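Local coordinates for protein EreC (Klebsiella pneumoniae, PDB 6XCQ) that probably hydrolyses the macrolactone ester of erythromycin and related macrolides, giving resistance to these antibiotics, at residues S81-L86 with K300-A305; K175-L180 with S242-K247; L262-T267 with E275-V280. The protein carries 1 engineered substitution. All blocks are in the same frame, centred on the assembly; numbering follows the deposited sequence.

Contact 1 (S81-L86 with K300-A305); sequences SLIRYL and KIILLA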
ATOM      1  N   SER A  81       1.413   8.056 -15.188  1.00 11.96           N
ATOM      2  CA  SER A  81       2.508   8.291 -16.129  1.00 19.09           C
ATOM      3  C   SER A  81       3.690   7.366 -15.851  1.00 18.17           C
ATOM      4  O   SER A  81       4.287   6.810 -16.776  1.00 17.39           O
ATOM      5  CB  SER A  81       2.951   9.755 -16.066  1.00 14.55           C
ATOM      6  OG  SER A  81       1.960  10.586 -16.656  1.00 23.04           O
ATOM      7  N   LEU A  82       4.062   7.211 -14.584  1.00 18.11           N
ATOM      8  CA  LEU A  82       5.223   6.389 -14.286  1.00 17.26           C
ATOM      9  C   LEU A  82       4.911   4.903 -14.456  1.00 15.45           C
ATOM     10  O   LEU A  82       5.815   4.116 -14.742  1.00 14.18           O
ATOM     11  CB  LEU A  82       5.721   6.699 -12.881  1.00 11.83           C
ATOM     12  CG  LEU A  82       6.532   7.998 -12.883  1.00 25.97           C
ATOM     13  CD1 LEU A  82       6.736   8.547 -11.488  1.00 26.49           C
ATOM     14  CD2 LEU A  82       7.868   7.739 -13.561  1.00 28.07           C
ATOM     15  N   ILE A  83       3.650   4.505 -14.302  1.00 12.55           N
ATOM     16  CA  ILE A  83       3.256   3.144 -14.667  1.00 17.86           C
ATOM     17  C   ILE A  83       3.494   2.922 -16.160  1.00 20.77           C
ATOM     18  O   ILE A  83       4.114   1.933 -16.566  1.00 17.39           O
ATOM     19  CB  ILE A  83       1.788   2.886 -14.266  1.00 16.92           C
ATOM     20  CG1 ILE A  83       1.670   2.788 -12.746  1.00 19.03           C
ATOM     21  CG2 ILE A  83       1.253   1.604 -14.893  1.00 15.38           C
ATOM     22  CD1 ILE A  83       0.238   2.939 -12.217  1.00 14.13           C
ATOM     23  N   ARG A  84       3.066   3.879 -16.995  1.00 20.02           N
ATOM     24  CA  ARG A  84       3.337   3.790 -18.432  1.00 25.19           C
ATOM     25  C   ARG A  84       4.825   3.600 -18.709  1.00 31.53           C
ATOM     26  O   ARG A  84       5.218   2.734 -19.497  1.00 22.66           O
ATOM     27  CB  ARG A  84       2.826   5.043 -19.149  1.00 23.73           C
ATOM     28  CG  ARG A  84       1.366   4.981 -19.554  1.00 28.09           C
ATOM     29  CD  ARG A  84       1.081   5.973 -20.665  1.00 22.94           C
ATOM     30  NE  ARG A  84       1.682   5.519 -21.913  1.00 24.86           N
ATOM     31  CZ  ARG A  84       1.917   6.297 -22.961  1.00 27.63           C
ATOM     32  NH1 ARG A  84       1.607   7.590 -22.917  1.00 20.90           N
ATOM     33  NH2 ARG A  84       2.471   5.778 -24.051  1.00 23.11           N
ATOM     34  N   TYR A  85       5.673   4.400 -18.060  1.00 21.36           N
ATOM     35  CA  TYR A  85       7.112   4.287 -18.280  1.00 21.12           C
ATOM     36  C   TYR A  85       7.644   2.918 -17.858  1.00 22.98           C
ATOM     37  O   TYR A  85       8.431   2.293 -18.580  1.00 24.34           O
ATOM     38  CB  TYR A  85       7.831   5.401 -17.523  1.00 27.57           C
ATOM     39  CG  TYR A  85       9.316   5.191 -17.397  1.00 24.90           C
ATOM     40  CD1 TYR A  85      10.157   5.363 -18.489  1.00 27.14           C
ATOM     41  CD2 TYR A  85       9.879   4.841 -16.181  1.00 29.16           C
ATOM     42  CE1 TYR A  85      11.523   5.191 -18.370  1.00 25.96           C
ATOM     43  CE2 TYR A  85      11.236   4.661 -16.051  1.00 32.49           C
ATOM     44  CZ  TYR A  85      12.055   4.840 -17.146  1.00 33.72           C
ATOM     45  OH  TYR A  85      13.411   4.661 -17.001  1.00 35.27           O
ATOM     46  N   LEU A  86       7.245   2.443 -16.679  1.00 20.43           N
ATOM     47  CA  LEU A  86       7.778   1.177 -16.184  1.00 18.89           C
ATOM     48  C   LEU A  86       7.247   0.006 -16.999  1.00 19.28           C
ATOM     49  O   LEU A  86       7.983  -0.950 -17.286  1.00 21.01           O
ATOM     50  CB  LEU A  86       7.431   1.003 -14.706  1.00 18.46           C
ATOM     51  CG  LEU A  86       8.131   1.976 -13.759  1.00 22.21           C
ATOM     52  CD1 LEU A  86       7.514   1.928 -12.350  1.00 15.84           C
ATOM     53  CD2 LEU A  86       9.609   1.669 -13.743  1.00 18.79           C
ATOM     54  N   LYS A 300       7.809  -8.404 -12.226  1.00 21.80           N
ATOM     55  CA  LYS A 300       8.386  -7.097 -11.933  1.00 18.23           C
ATOM     56  C   LYS A 300       7.229  -6.210 -11.490  1.00 16.51           C
ATOM     57  O   LYS A 300       6.347  -5.886 -12.289  1.00 18.97           O
ATOM     58  CB  LYS A 300       9.119  -6.538 -13.151  1.00 21.39           C
ATOM     59  CG  LYS A 300      10.316  -7.409 -13.564  1.00 26.86           C
ATOM     60  CD  LYS A 300      10.911  -6.971 -14.900  1.00 33.55           C
ATOM     61  CE  LYS A 300      11.541  -5.615 -14.791  1.00 30.63           C
ATOM     62  NZ  LYS A 300      12.386  -5.280 -15.969  1.00 32.62           N
ATOM     63  N   ILE A 301       7.198  -5.860 -10.211  1.00 15.52           N
ATOM     64  CA  ILE A 301       6.005  -5.308  -9.587  1.00 15.97           C
ATOM     65  C   ILE A 301       6.211  -3.823  -9.277  1.00 19.93           C
ATOM     66  O   ILE A 301       7.293  -3.399  -8.856  1.00 12.09           O
ATOM     67  CB  ILE A 301       5.618  -6.110  -8.323  1.00 14.31           C
ATOM     68  CG1 ILE A 301       4.270  -5.617  -7.776  1.00 13.64           C
ATOM     69  CG2 ILE A 301       6.725  -6.088  -7.283  1.00 15.76           C
ATOM     70  CD1 ILE A 301       3.603  -6.612  -6.844  1.00 17.56           C
ATOM     71  N   ILE A 302       5.167  -3.036  -9.519  1.00 18.17           N
ATOM     72  CA  ILE A 302       5.115  -1.619  -9.163  1.00 17.75           C
ATOM     73  C   ILE A 302       4.275  -1.521  -7.897  1.00 17.61           C
ATOM     74  O   ILE A 302       3.109  -1.932  -7.898  1.00 23.74           O
ATOM     75  CB  ILE A 302       4.489  -0.789 -10.296  1.00 19.61           C
ATOM     76  CG1 ILE A 302       5.169  -1.077 -11.642  1.00 20.36           C
ATOM     77  CG2 ILE A 302       4.492   0.695  -9.965  1.00 20.56           C
ATOM     78  CD1 ILE A 302       4.368  -0.487 -12.846  1.00 18.79           C
ATOM     79  N   LEU A 303       4.844  -1.005  -6.806  1.00 13.66           N
ATOM     80  CA  LEU A 303       4.110  -0.916  -5.541  1.00 13.44           C
ATOM     81  C   LEU A 303       3.536   0.488  -5.402  1.00 16.98           C
ATOM     82  O   LEU A 303       4.287   1.467  -5.433  1.00 16.35           O
ATOM     83  CB  LEU A 303       5.008  -1.231  -4.342  1.00 16.30           C
ATOM     84  CG  LEU A 303       5.737  -2.571  -4.349  1.00 15.72           C
ATOM     85  CD1 LEU A 303       6.550  -2.716  -3.043  1.00 12.02           C
ATOM     86  CD2 LEU A 303       4.715  -3.693  -4.518  1.00 17.13           C
ATOM     87  N   LEU A 304       2.216   0.587  -5.240  1.00 11.62           N
ATOM     88  CA  LEU A 304       1.540   1.878  -5.082  1.00 16.81           C
ATOM     89  C   LEU A 304       1.230   2.020  -3.597  1.00 13.96           C
ATOM     90  O   LEU A 304       0.227   1.504  -3.098  1.00 18.32           O
ATOM     91  CB  LEU A 304       0.272   1.939  -5.943  1.00 15.59           C
ATOM     92  CG  LEU A 304       0.404   1.789  -7.465  1.00 14.98           C
ATOM     93  CD1 LEU A 304      -0.938   2.107  -8.167  1.00 14.79           C
ATOM     94  CD2 LEU A 304       1.520   2.690  -8.008  1.00 12.46           C
ATOM     95  N   ALA A 305       2.127   2.671  -2.865  1.00 12.29           N
ATOM     96  CA  ALA A 305       1.921   2.838  -1.436  1.00 14.25           C
ATOM     97  C   ALA A 305       2.374   4.238  -1.036  1.00 15.76           C
ATOM     98  O   ALA A 305       2.931   4.982  -1.843  1.00 17.03           O
ATOM     99  CB  ALA A 305       2.654   1.751  -0.642  1.00 17.81           C
TER

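Contact 2 (K175-L180 with S242-K247); sequences KVIDHL and SDLFRK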
ATOM      1  N   LYS A 175     -12.379 -26.878   4.512  1.00 22.31           N
ATOM      2  CA  LYS A 175     -13.399 -27.910   4.332  1.00 20.68           C
ATOM      3  C   LYS A 175     -12.923 -28.992   3.380  1.00 23.22           C
ATOM      4  O   LYS A 175     -13.250 -30.175   3.556  1.00 24.16           O
ATOM      5  CB  LYS A 175     -14.704 -27.307   3.804  1.00 21.52           C
ATOM      6  CG  LYS A 175     -15.796 -28.372   3.644  1.00 37.99           C
ATOM      7  CD  LYS A 175     -16.830 -28.012   2.598  1.00 36.78           C
ATOM      8  CE  LYS A 175     -17.282 -29.251   1.809  1.00 48.50           C
ATOM      9  NZ  LYS A 175     -17.355 -30.507   2.628  1.00 46.31           N
ATOM     10  N   VAL A 176     -12.137 -28.613   2.377  1.00 25.99           N
ATOM     11  CA  VAL A 176     -11.653 -29.585   1.409  1.00 21.84           C
ATOM     12  C   VAL A 176     -10.434 -30.321   1.937  1.00 23.05           C
ATOM     13  O   VAL A 176     -10.374 -31.555   1.899  1.00 23.70           O
ATOM     14  CB  VAL A 176     -11.358 -28.901   0.066  1.00 19.67           C
ATOM     15  CG1 VAL A 176     -10.821 -29.909  -0.908  1.00 22.91           C
ATOM     16  CG2 VAL A 176     -12.639 -28.255  -0.478  1.00 26.48           C
ATOM     17  N   ILE A 177      -9.446 -29.591   2.449  1.00 15.15           N
ATOM     18  CA  ILE A 177      -8.129 -30.193   2.637  1.00 19.43           C
ATOM     19  C   ILE A 177      -7.838 -30.599   4.077  1.00 17.66           C
ATOM     20  O   ILE A 177      -6.877 -31.347   4.306  1.00 18.49           O
ATOM     21  CB  ILE A 177      -7.016 -29.252   2.130  1.00 22.24           C
ATOM     22  CG1 ILE A 177      -6.760 -28.140   3.146  1.00 16.25           C
ATOM     23  CG2 ILE A 177      -7.380 -28.656   0.769  1.00 19.76           C
ATOM     24  CD1 ILE A 177      -5.601 -27.204   2.772  1.00 14.09           C
ATOM     25  N   ASP A 178      -8.587 -30.088   5.057  1.00 20.63           N
ATOM     26  CA  ASP A 178      -8.322 -30.464   6.443  1.00 25.02           C
ATOM     27  C   ASP A 178      -9.587 -30.281   7.270  1.00 22.74           C
ATOM     28  O   ASP A 178      -9.651 -29.435   8.173  1.00 22.31           O
ATOM     29  CB  ASP A 178      -7.139 -29.652   7.010  1.00 16.26           C
ATOM     30  CG  ASP A 178      -6.728 -30.089   8.432  1.00 27.50           C
ATOM     31  OD1 ASP A 178      -6.887 -31.265   8.815  1.00 22.98           O
ATOM     32  OD2 ASP A 178      -6.230 -29.244   9.191  1.00 24.36           O
ATOM     33  N   HIS A 179     -10.612 -31.075   6.956  1.00 19.94           N
ATOM     34  CA  HIS A 179     -11.917 -30.891   7.585  1.00 23.42           C
ATOM     35  C   HIS A 179     -11.876 -31.075   9.097  1.00 20.29           C
ATOM     36  O   HIS A 179     -12.743 -30.534   9.793  1.00 26.64           O
ATOM     37  CB  HIS A 179     -12.944 -31.851   6.969  1.00 34.00           C
ATOM     38  CG  HIS A 179     -14.361 -31.500   7.298  1.00 40.32           C
ATOM     39  ND1 HIS A 179     -14.949 -31.826   8.502  1.00 45.36           N
ATOM     40  CD2 HIS A 179     -15.305 -30.835   6.587  1.00 51.07           C
ATOM     41  CE1 HIS A 179     -16.193 -31.383   8.518  1.00 43.33           C
ATOM     42  NE2 HIS A 179     -16.436 -30.781   7.367  1.00 36.32           N
ATOM     43  N   LEU A 180     -10.868 -31.783   9.619  1.00 19.82           N
ATOM     44  CA  LEU A 180     -10.733 -31.980  11.063  1.00 16.96           C
ATOM     45  C   LEU A 180     -10.683 -30.665  11.830  1.00 29.24           C
ATOM     46  O   LEU A 180     -11.067 -30.621  13.003  1.00 26.32           O
ATOM     47  CB  LEU A 180      -9.468 -32.781  11.370  1.00 20.85           C
ATOM     48  CG  LEU A 180      -9.486 -34.265  10.996  1.00 28.93           C
ATOM     49  CD1 LEU A 180      -8.081 -34.859  11.090  1.00 22.54           C
ATOM     50  CD2 LEU A 180     -10.472 -35.005  11.876  1.00 24.29           C
ATOM     51  N   SER A 242      -4.052 -28.949  -5.355  1.00 15.98           N
ATOM     52  CA  SER A 242      -3.691 -27.785  -6.169  1.00 27.10           C
ATOM     53  C   SER A 242      -2.911 -26.812  -5.282  1.00 24.70           C
ATOM     54  O   SER A 242      -2.046 -27.246  -4.505  1.00 22.91           O
ATOM     55  CB  SER A 242      -4.968 -27.230  -6.793  1.00 24.96           C
ATOM     56  OG  SER A 242      -4.715 -26.095  -7.602  1.00 29.80           O
ATOM     57  N   ASP A 243      -3.197 -25.515  -5.326  1.00 24.16           N
ATOM     58  CA  ASP A 243      -2.514 -24.529  -4.498  1.00 27.57           C
ATOM     59  C   ASP A 243      -3.297 -24.182  -3.236  1.00 21.12           C
ATOM     60  O   ASP A 243      -3.119 -23.092  -2.678  1.00 18.37           O
ATOM     61  CB  ASP A 243      -2.225 -23.259  -5.312  1.00 27.38           C
ATOM     62  CG  ASP A 243      -3.499 -22.583  -5.843  1.00 34.79           C
ATOM     63  OD1 ASP A 243      -4.606 -23.176  -5.765  1.00 28.64           O
ATOM     64  OD2 ASP A 243      -3.387 -21.445  -6.347  1.00 45.06           O
ATOM     65  N   LEU A 244      -4.166 -25.083  -2.766  1.00 18.14           N
ATOM     66  CA  LEU A 244      -5.030 -24.726  -1.643  1.00 22.71           C
ATOM     67  C   LEU A 244      -4.257 -24.625  -0.329  1.00 18.41           C
ATOM     68  O   LEU A 244      -4.631 -23.830   0.539  1.00 20.55           O
ATOM     69  CB  LEU A 244      -6.185 -25.723  -1.508  1.00 22.90           C
ATOM     70  CG  LEU A 244      -7.233 -25.811  -2.628  1.00 25.23           C
ATOM     71  CD1 LEU A 244      -8.304 -26.844  -2.270  1.00 16.16           C
ATOM     72  CD2 LEU A 244      -7.865 -24.466  -2.872  1.00 23.52           C
ATOM     73  N   PHE A 245      -3.189 -25.409  -0.151  1.00 18.00           N
ATOM     74  CA  PHE A 245      -2.387 -25.257   1.059  1.00 18.94           C
ATOM     75  C   PHE A 245      -1.785 -23.855   1.138  1.00 15.18           C
ATOM     76  O   PHE A 245      -1.834 -23.200   2.185  1.00 17.89           O
ATOM     77  CB  PHE A 245      -1.269 -26.304   1.132  1.00 14.46           C
ATOM     78  CG  PHE A 245      -0.243 -25.976   2.177  1.00 17.49           C
ATOM     79  CD1 PHE A 245      -0.524 -26.174   3.524  1.00 16.31           C
ATOM     80  CD2 PHE A 245       0.958 -25.381   1.831  1.00 21.57           C
ATOM     81  CE1 PHE A 245       0.405 -25.820   4.501  1.00 18.87           C
ATOM     82  CE2 PHE A 245       1.888 -25.022   2.803  1.00 25.21           C
ATOM     83  CZ  PHE A 245       1.613 -25.247   4.132  1.00 16.07           C
ATOM     84  N   ARG A 246      -1.198 -23.392   0.032  0.58 20.17           N
ATOM     85  CA  ARG A 246      -0.590 -22.063  -0.012  0.58 21.49           C
ATOM     86  C   ARG A 246      -1.619 -20.975   0.255  0.58 22.73           C
ATOM     87  O   ARG A 246      -1.346 -20.012   0.986  0.58 15.47           O
ATOM     88  CB  ARG A 246       0.073 -21.848  -1.375  0.58 22.37           C
ATOM     89  CG  ARG A 246       1.024 -20.658  -1.455  0.58 27.28           C
ATOM     90  CD  ARG A 246       0.330 -19.389  -1.940  0.58 26.20           C
ATOM     91  NE  ARG A 246      -0.339 -19.564  -3.226  0.58 33.41           N
ATOM     92  CZ  ARG A 246      -1.323 -18.782  -3.654  0.58 30.17           C
ATOM     93  NH1 ARG A 246      -1.746 -17.775  -2.901  0.58 31.08           N
ATOM     94  NH2 ARG A 246      -1.885 -19.005  -4.832  0.58 31.99           N
ATOM     95  N   LYS A 247      -2.804 -21.097  -0.349  1.00 18.74           N
ATOM     96  CA  LYS A 247      -3.849 -20.104  -0.108  1.00 17.39           C
ATOM     97  C   LYS A 247      -4.298 -20.131   1.344  1.00 22.82           C
ATOM     98  O   LYS A 247      -4.459 -19.072   1.957  1.00 17.33           O
ATOM     99  CB  LYS A 247      -5.038 -20.312  -1.050  1.00 18.70           C
ATOM    100  CG  LYS A 247      -4.703 -20.029  -2.501  1.00 19.49           C
ATOM    101  CD  LYS A 247      -5.921 -20.168  -3.405  1.00 35.29           C
ATOM    102  CE  LYS A 247      -5.649 -19.562  -4.774  1.00 36.39           C
ATOM    103  NZ  LYS A 247      -6.776 -19.764  -5.713  1.00 41.31           N
TER

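Contact 3 (L262-T267 with E275-V280); sequences LRIMRT and EGDTSV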
ATOM      1  N   LEU A 262      -5.186  -4.762  14.781  1.00 17.41           N
ATOM      2  CA  LEU A 262      -6.334  -4.240  15.524  1.00 21.80           C
ATOM      3  C   LEU A 262      -5.962  -3.930  16.972  1.00 24.91           C
ATOM      4  O   LEU A 262      -6.310  -2.869  17.504  1.00 27.65           O
ATOM      5  CB  LEU A 262      -7.484  -5.237  15.472  1.00 16.60           C
ATOM      6  CG  LEU A 262      -8.212  -5.366  14.141  1.00 16.06           C
ATOM      7  CD1 LEU A 262      -9.082  -6.630  14.138  1.00 20.09           C
ATOM      8  CD2 LEU A 262      -9.046  -4.112  13.866  1.00 26.30           C
ATOM      9  N   ARG A 263      -5.255  -4.851  17.625  1.00 23.84           N
ATOM     10  CA  ARG A 263      -4.779  -4.612  18.984  1.00 16.86           C
ATOM     11  C   ARG A 263      -3.883  -3.386  19.045  1.00 27.08           C
ATOM     12  O   ARG A 263      -4.008  -2.562  19.959  1.00 26.84           O
ATOM     13  CB  ARG A 263      -4.031  -5.840  19.504  1.00 24.82           C
ATOM     14  CG  ARG A 263      -3.544  -5.717  20.954  1.00 25.37           C
ATOM     15  CD  ARG A 263      -2.437  -6.740  21.286  1.00 25.12           C
ATOM     16  NE  ARG A 263      -1.177  -6.428  20.599  1.00 25.63           N
ATOM     17  CZ  ARG A 263      -0.342  -5.465  20.971  1.00 26.27           C
ATOM     18  NH1 ARG A 263      -0.614  -4.723  22.040  1.00 27.00           N
ATOM     19  NH2 ARG A 263       0.772  -5.252  20.293  1.00 27.60           N
ATOM     20  N   ILE A 264      -2.973  -3.246  18.082  1.00 18.34           N
ATOM     21  CA  ILE A 264      -2.075  -2.095  18.080  1.00 25.88           C
ATOM     22  C   ILE A 264      -2.854  -0.809  17.814  1.00 30.15           C
ATOM     23  O   ILE A 264      -2.676   0.190  18.515  1.00 26.08           O
ATOM     24  CB  ILE A 264      -0.949  -2.298  17.054  1.00 23.27           C
ATOM     25  CG1 ILE A 264      -0.024  -3.435  17.500  1.00 15.80           C
ATOM     26  CG2 ILE A 264      -0.144  -1.010  16.890  1.00 22.66           C
ATOM     27  CD1 ILE A 264       0.825  -3.974  16.357  1.00 18.71           C
ATOM     28  N   MET A 265      -3.709  -0.808  16.780  1.00 33.69           N
ATOM     29  CA  MET A 265      -4.500   0.379  16.453  1.00 30.94           C
ATOM     30  C   MET A 265      -5.262   0.886  17.665  1.00 38.86           C
ATOM     31  O   MET A 265      -5.435   2.099  17.840  1.00 46.63           O
ATOM     32  CB  MET A 265      -5.480   0.079  15.312  1.00 30.37           C
ATOM     33  CG  MET A 265      -5.024   0.493  13.909  1.00 35.90           C
ATOM     34  SD  MET A 265      -3.374  -0.104  13.452  1.00 83.77           S
ATOM     35  CE  MET A 265      -2.364   1.368  13.511  1.00 25.24           C
ATOM     36  N   ARG A 266      -5.719  -0.035  18.521  1.00 39.33           N
ATOM     37  CA  ARG A 266      -6.414   0.358  19.742  1.00 41.46           C
ATOM     38  C   ARG A 266      -5.502   1.157  20.667  1.00 50.97           C
ATOM     39  O   ARG A 266      -5.884   2.227  21.153  1.00 55.52           O
ATOM     40  CB  ARG A 266      -6.964  -0.874  20.452  1.00 33.06           C
ATOM     41  CG  ARG A 266      -8.372  -1.221  20.008  1.00 40.01           C
ATOM     42  CD  ARG A 266      -9.294  -0.041  20.222  1.00 43.07           C
ATOM     43  NE  ARG A 266      -9.494   0.230  21.642  1.00 48.39           N
ATOM     44  CZ  ARG A 266     -10.302   1.174  22.115  1.00 63.26           C
ATOM     45  NH1 ARG A 266     -10.987   1.945  21.281  1.00 63.54           N
ATOM     46  NH2 ARG A 266     -10.424   1.349  23.427  1.00 81.79           N
ATOM     47  N   THR A 267      -4.292   0.653  20.930  1.00 42.33           N
ATOM     48  CA  THR A 267      -3.354   1.425  21.743  1.00 47.05           C
ATOM     49  C   THR A 267      -2.956   2.726  21.053  1.00 53.08           C
ATOM     50  O   THR A 267      -2.763   3.751  21.716  1.00 59.54           O
ATOM     51  CB  THR A 267      -2.106   0.599  22.062  1.00 45.55           C
ATOM     52  OG1 THR A 267      -1.422   0.264  20.847  1.00 41.77           O
ATOM     53  CG2 THR A 267      -2.479  -0.667  22.790  1.00 33.53           C
ATOM     54  N   GLU A 275       6.415   2.310  21.339  1.00 26.41           N
ATOM     55  CA  GLU A 275       7.243   2.774  20.233  1.00 23.46           C
ATOM     56  C   GLU A 275       7.661   1.606  19.346  1.00 24.52           C
ATOM     57  O   GLU A 275       8.089   0.555  19.839  1.00 24.94           O
ATOM     58  CB  GLU A 275       8.485   3.489  20.758  1.00 27.00           C
ATOM     59  CG  GLU A 275       9.467   3.828  19.657  1.00 30.86           C
ATOM     60  CD  GLU A 275      10.723   4.482  20.179  1.00 46.40           C
ATOM     61  OE1 GLU A 275      11.395   3.877  21.031  1.00 55.36           O
ATOM     62  OE2 GLU A 275      11.029   5.608  19.746  1.00 58.56           O
ATOM     63  N   GLY A 276       7.536   1.797  18.035  1.00 24.99           N
ATOM     64  CA  GLY A 276       7.869   0.772  17.069  1.00 22.77           C
ATOM     65  C   GLY A 276       6.749  -0.190  16.718  1.00 27.64           C
ATOM     66  O   GLY A 276       6.869  -0.909  15.718  1.00 21.57           O
ATOM     67  N   ASP A 277       5.654  -0.225  17.490  1.00 22.46           N
ATOM     68  CA  ASP A 277       4.612  -1.219  17.231  1.00 21.44           C
ATOM     69  C   ASP A 277       3.983  -1.045  15.852  1.00 25.72           C
ATOM     70  O   ASP A 277       3.569  -2.035  15.235  1.00 22.05           O
ATOM     71  CB  ASP A 277       3.536  -1.175  18.317  1.00 22.05           C
ATOM     72  CG  ASP A 277       3.743  -2.243  19.399  1.00 37.72           C
ATOM     73  OD1 ASP A 277       4.743  -3.007  19.337  1.00 29.17           O
ATOM     74  OD2 ASP A 277       2.890  -2.327  20.312  1.00 28.72           O
ATOM     75  N   THR A 278       3.940   0.185  15.324  1.00 21.06           N
ATOM     76  CA  THR A 278       3.331   0.372  14.008  1.00 20.40           C
ATOM     77  C   THR A 278       4.180  -0.185  12.861  1.00 21.91           C
ATOM     78  O   THR A 278       3.780  -0.044  11.700  1.00 30.19           O
ATOM     79  CB  THR A 278       3.019   1.852  13.760  1.00 30.82           C
ATOM     80  OG1 THR A 278       4.236   2.607  13.765  1.00 27.48           O
ATOM     81  CG2 THR A 278       2.088   2.394  14.846  1.00 31.59           C
ATOM     82  N   SER A 279       5.313  -0.835  13.134  1.00 20.22           N
ATOM     83  CA  SER A 279       6.043  -1.547  12.091  1.00 15.02           C
ATOM     84  C   SER A 279       5.383  -2.866  11.691  1.00 13.52           C
ATOM     85  O   SER A 279       5.773  -3.456  10.678  1.00 15.10           O
ATOM     86  CB  SER A 279       7.474  -1.856  12.549  1.00 19.83           C
ATOM     87  OG  SER A 279       8.050  -0.763  13.238  1.00 17.05           O
ATOM     88  N   VAL A 280       4.397  -3.344  12.451  1.00 18.50           N
ATOM     89  CA  VAL A 280       3.946  -4.723  12.268  1.00 15.54           C
ATOM     90  C   VAL A 280       3.200  -4.877  10.948  1.00 13.88           C
ATOM     91  O   VAL A 280       3.461  -5.806  10.176  1.00 14.22           O
ATOM     92  CB  VAL A 280       3.093  -5.170  13.469  1.00 17.95           C
ATOM     93  CG1 VAL A 280       2.273  -6.386  13.107  1.00 20.85           C
ATOM     94  CG2 VAL A 280       3.994  -5.479  14.662  1.00 13.73           C
TER
HETATM   95  O   HOH W   1       1.430  -0.319  20.759  1.00 34.80           O

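Contact 1 (S81-L86 with K300-A305)
Similar first torsions turn Leu86 and Ile302 onto each other: CG of Leu86 (chi1 -68°) and CG1 of Ile302 (chi1 -51°) both lie beside their own backbone N, anti to the carbonyl carbon. Each chain then runs on extended, and the two side chains meet at the interface of a helix and a sheet. The setting is a beta-alpha-beta crossover: helix 73-90 links the parallel strands 62-65 and 94-97, and strand 301-304 is inserted between those two in the sheet, so the crossover helix packs over it. The axes of the short segments support this reading, for they approach to 10.2 Å and run almost antiparallel, at 168°. The nearest alpha carbons, CA of Ile83 and CA of Ile302, are 7.5 Å apart.

The side chains of Leu86 and Ile302 slant across one another. Leu86 CD1 sits 3.9 Å from Ile302 CG1, and it also faces the CG2 branch, 4.0 Å from Ile302 CG2, so one methyl addresses both arms of the isoleucine. The longer arm runs straight on to the helix, with Ile302 CD1 3.9 Å from Leu86 CB. That Ile302 CD1 also reaches the helix backbone three residues earlier, 4.2 Å from Ile83 CA.

All four touching residues are buried and the contact across the segments is purely apolar, as expected inside an alpha/beta core. Leu65 of strand 62-65 touches both Ile83 and Ile302, and Ile95 of strand 94-97 touches both Ile83 and Leu304, so the flanking strands complete the cluster. Although the bond from its alpha carbon does not aim at the strand, Ile83 extends its end there, bringing its CD1 to 4.3 Å from Leu304 CD1.

Contact 2 (K175-L180 with S242-K247)
A helix-end packing in the helical part of the esterase joins the last turn of helix 164-177 to the first turn of helix 244-267, with Ile177 and Leu244 touching at its middle. The two are also the nearest in backbone, their CA atoms being 7.6 Å apart. Leu244 meets Ile177 CG2 with its CD1, at 3.7 Å, and with its CB, at 3.9 Å, and the two side chains cross at a slant. The same CD1 has a looser neighbour in the exposed Val176, whose CG1 is 4.2 Å from Leu244 CD1, the side chains crossing near a right angle.

The branches of Ile177 divide the work. With chi1 at 78°, CG1 stands between the backbone N and the carbonyl carbon, and this carries CD1 past Leu244 to 4.1 Å from Phe245 CA, while CG2 stays on the leucine.

The polar groups lie apart from this apolar patch. Asp243 occupies the N-cap position of helix 244-267, yet its carboxylate makes no capping bond; it joins a salt-bridge network instead, with Arg246 NH2, in one of its two conformers, 3.2 Å from Asp243 OD2 and Lys247 NZ a long 3.8 Å from it.

Ile173, one turn earlier in helix 164-177, also touches Leu244 and Lys247, continuing the interface along that helix, while Phe245 leads its ring away to Ala233 and Leu236 of helix 233-236.

Contact 3 (L262-T267 with E275-V280)
A mixed apolar and water-mediated contact closes the link between helix 244-267 and helix 279-295, where Ile264 meets Asp277 and Val280. The buried Ile264 holds its CG1 beside the backbone N (chi1 -68°), and the extended arm sets CD1 3.5 Å from Asp277 O. The same methyl rests 3.9 Å from Val280 CB, while Ile264 CG2 lies against Asp277 CB at 4.0 Å.

The carboxylate of Asp277 turns to the polar side of the contact. Its OD2 comes to the edge of the Arg263 guanidinium, near that plane, but the salt bridge is long (NH2 to OD2 3.6 Å) and the two planes stand 81° apart; the same NH2 has its main partner in Glu260 OE2. One water donates to Thr267 OG1 (2.9 Å) and, over a doubtfully short 2.5 Å, to Asp277 OD2. That hydroxyl in turn donates to Ile264 O (2.6 Å), in the carbonyl plane on a lone pair, in the helix's last turn.

A type I turn from Gly276 to Ser279 leads into the second helix, Gly276 O accepting from Ser279 N and OG. Val280 further touches Tyr257 and Glu260, so the second helix starts back along the first, as in an alpha-alpha hairpin.

The three contacts are separate packing sites, with no atoms touching between them. Contact 1 lies in the alpha/beta core and contact 2 at the surface: the centre of contact 1 is about 13 Å, and that of contact 2 about 28 Å, from the centre of the chain, and their own centres are about 34 Å apart. Contacts 2 and 3 both use helix 244-267, one at its start and the other at its end, and their centres are about 31 Å apart. From contact 3 the chain continues through helix 279-295 into strand 301-304 of contact 1, although these two contacts lie on opposite sides of the chain's centre. Their nearest atoms are about 13 Å apart.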